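EvdMO1 (PDB 5T39) probably transfers a methyl group from S-adenosyl-L-methionine to a sugar of everninomicin during biosynthesis of this antibiotic, through its N-terminal methyltransferase domain. Local coordinates at residues Y174-Y179 and D246-G251. Numbering follows the deposited sequence.
Sequences YLSTHY and DIVVVG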
loop_
_atom_site.group_PDB
_atom_site.type_symbol
_atom_site.label_atom_id
_atom_site.label_comp_id
_atom_site.label_asym_id
_atom_site.label_seq_id
_atom_site.Cartn_x
_atom_site.Cartn_y
_atom_site.Cartn_z
ATOM N N TYR A 174 -3.158 -6.091 -6.755
ATOM C CA TYR A 174 -2.357 -6.947 -5.890
ATOM C C TYR A 174 -2.705 -6.501 -4.482
ATOM O O TYR A 174 -2.371 -5.380 -4.088
ATOM C CB TYR A 174 -0.876 -6.769 -6.195
ATOM C CG TYR A 174 0.067 -7.662 -5.432
ATOM C CD1 TYR A 174 0.683 -8.742 -6.046
ATOM C CD2 TYR A 174 0.356 -7.420 -4.097
ATOM C CE1 TYR A 174 1.565 -9.550 -5.360
ATOM C CE2 TYR A 174 1.244 -8.220 -3.406
ATOM C CZ TYR A 174 1.842 -9.283 -4.050
ATOM O OH TYR A 174 2.731 -10.102 -3.400
ATOM N N LEU A 175 -3.443 -7.333 -3.762
ATOM C CA LEU A 175 -4.027 -6.975 -2.476
ATOM C C LEU A 175 -3.393 -7.822 -1.385
ATOM O O LEU A 175 -3.498 -9.047 -1.412
ATOM C CB LEU A 175 -5.536 -7.224 -2.514
ATOM C CG LEU A 175 -6.274 -6.977 -1.197
ATOM C CD1 LEU A 175 -6.250 -5.492 -0.854
ATOM C CD2 LEU A 175 -7.695 -7.501 -1.287
ATOM N N SER A 176 -2.775 -7.171 -0.404
ATOM C CA SER A 176 -2.258 -7.848 0.778
ATOM C C SER A 176 -2.971 -7.232 1.970
ATOM O O SER A 176 -2.912 -6.011 2.158
ATOM C CB SER A 176 -0.749 -7.653 0.873
ATOM O OG SER A 176 -0.222 -8.268 2.030
ATOM N N THR A 177 -3.692 -8.057 2.734
ATOM C CA THR A 177 -4.517 -7.533 3.808
ATOM C C THR A 177 -4.728 -8.583 4.884
ATOM O O THR A 177 -4.632 -9.786 4.640
ATOM C CB THR A 177 -5.879 -7.062 3.264
ATOM O OG1 THR A 177 -6.594 -6.364 4.288
ATOM C CG2 THR A 177 -6.716 -8.206 2.716
ATOM N N HIS A 178 -5.072 -8.100 6.071
ATOM C CA HIS A 178 -5.715 -8.948 7.055
ATOM C C HIS A 178 -7.216 -9.030 6.797
ATOM O O HIS A 178 -7.822 -8.163 6.161
ATOM C CB HIS A 178 -5.536 -8.384 8.456
ATOM C CG HIS A 178 -4.115 -8.304 8.900
ATOM N ND1 HIS A 178 -3.296 -9.408 8.985
ATOM C CD2 HIS A 178 -3.374 -7.252 9.320
ATOM C CE1 HIS A 178 -2.105 -9.036 9.419
ATOM N NE2 HIS A 178 -2.126 -7.733 9.634
ATOM N N TYR A 179 -7.815 -10.086 7.337
ATOM C CA TYR A 179 -9.260 -10.209 7.438
ATOM C C TYR A 179 -9.537 -10.915 8.760
ATOM O O TYR A 179 -8.625 -11.439 9.404
ATOM C CB TYR A 179 -9.893 -10.895 6.207
ATOM C CG TYR A 179 -9.575 -12.360 6.071
ATOM C CD1 TYR A 179 -8.508 -12.810 5.297
ATOM C CD2 TYR A 179 -10.351 -13.307 6.726
ATOM C CE1 TYR A 179 -8.227 -14.165 5.190
ATOM C CE2 TYR A 179 -10.078 -14.649 6.624
ATOM C CZ TYR A 179 -9.015 -15.079 5.866
ATOM O OH TYR A 179 -8.756 -16.432 5.804
ATOM N N ASP A 246 -4.326 -13.542 7.448
ATOM C CA ASP A 246 -3.514 -12.825 6.473
ATOM C C ASP A 246 -3.787 -13.401 5.091
ATOM O O ASP A 246 -3.888 -14.620 4.941
ATOM C CB ASP A 246 -2.008 -13.027 6.730
ATOM C CG ASP A 246 -1.581 -12.716 8.148
ATOM O OD1 ASP A 246 -2.300 -12.026 8.896
ATOM O OD2 ASP A 246 -0.482 -13.179 8.508
ATOM N N ILE A 247 -3.860 -12.549 4.072
ATOM C CA ILE A 247 -4.045 -13.044 2.714
ATOM C C ILE A 247 -3.370 -12.096 1.729
ATOM O O ILE A 247 -3.325 -10.872 1.924
ATOM C CB ILE A 247 -5.545 -13.280 2.399
ATOM C CG1 ILE A 247 -5.724 -14.228 1.206
ATOM C CG2 ILE A 247 -6.278 -11.959 2.183
ATOM C CD1 ILE A 247 -7.171 -14.649 0.992
ATOM N N VAL A 248 -2.848 -12.683 0.657
ATOM C CA VAL A 248 -2.368 -11.953 -0.507
ATOM C C VAL A 248 -3.084 -12.539 -1.709
ATOM O O VAL A 248 -3.004 -13.749 -1.949
ATOM C CB VAL A 248 -0.842 -12.060 -0.679
ATOM C CG1 VAL A 248 -0.393 -11.236 -1.876
ATOM C CG2 VAL A 248 -0.104 -11.626 0.587
ATOM N N VAL A 249 -3.771 -11.692 -2.460
ATOM C CA VAL A 249 -4.492 -12.138 -3.640
ATOM C C VAL A 249 -4.191 -11.208 -4.795
ATOM O O VAL A 249 -3.874 -10.025 -4.617
ATOM C CB VAL A 249 -6.019 -12.226 -3.456
ATOM C CG1 VAL A 249 -6.375 -13.064 -2.264
ATOM C CG2 VAL A 249 -6.657 -10.869 -3.350
ATOM N N VAL A 250 -4.317 -11.757 -5.992
ATOM C CA VAL A 250 -4.342 -10.989 -7.219
ATOM C C VAL A 250 -5.766 -11.028 -7.743
ATOM O O VAL A 250 -6.319 -12.109 -7.975
ATOM C CB VAL A 250 -3.371 -11.565 -8.259
ATOM C CG1 VAL A 250 -3.450 -10.758 -9.538
ATOM C CG2 VAL A 250 -1.954 -11.604 -7.714
ATOM N N GLY A 251 -6.374 -9.865 -7.902
ATOM C CA GLY A 251 -7.698 -9.745 -8.479
ATOM C C GLY A 251 -7.588 -9.224 -9.900
ATOM O O GLY A 251 -6.820 -8.294 -10.172
HETATM O O HOH W 1 -0.892 -10.689 4.019
#
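Leu175 and Thr177 pair with Val249 and Ile247 through four backbone hydrogen bonds between antiparallel strands 174-179 and 246-251, the straightest being Leu175 N to Val249 O (2.9 Å, 174° at the hydrogen). On the face carrying Tyr174, Ser176 and His178, Val248 spreads its methyls: CG1 meets the phenol end of Tyr174 (3.7 Å to CZ), and CG2 lies 3.7 Å from Ser176 OG. With CG anti to the backbone N (chi1 -176°), the Tyr174 ring leans away from its paired Val250 and toward Val248. Strand 244-252 is the reversed strand of the class I, Rossmann-like methyltransferase sheet, running antiparallel between 172-180 and 232-239, with the Ser176 side chain about 6 Å from bound S-adenosyl-L-homocysteine. Asp246 OD1 lies at the edge of the His178 ring, in its plane, and takes a weak, bent bond from ND1 (2.8 Å); ND1 also bonds Cys245 O, while Asp246 OD2 pairs with Arg239. Lacking the imidazole, an alanine here is likely to leave OD1 and Cys245 O without this donor and open a gap beside Trp215. Across the sheet, Ile247 CG2 touches Thr177 CG2 (3.8 Å) and, to another side, the ring edge of Tyr179, whose OH bonds Glu238; helix 218-228 covers Ile247.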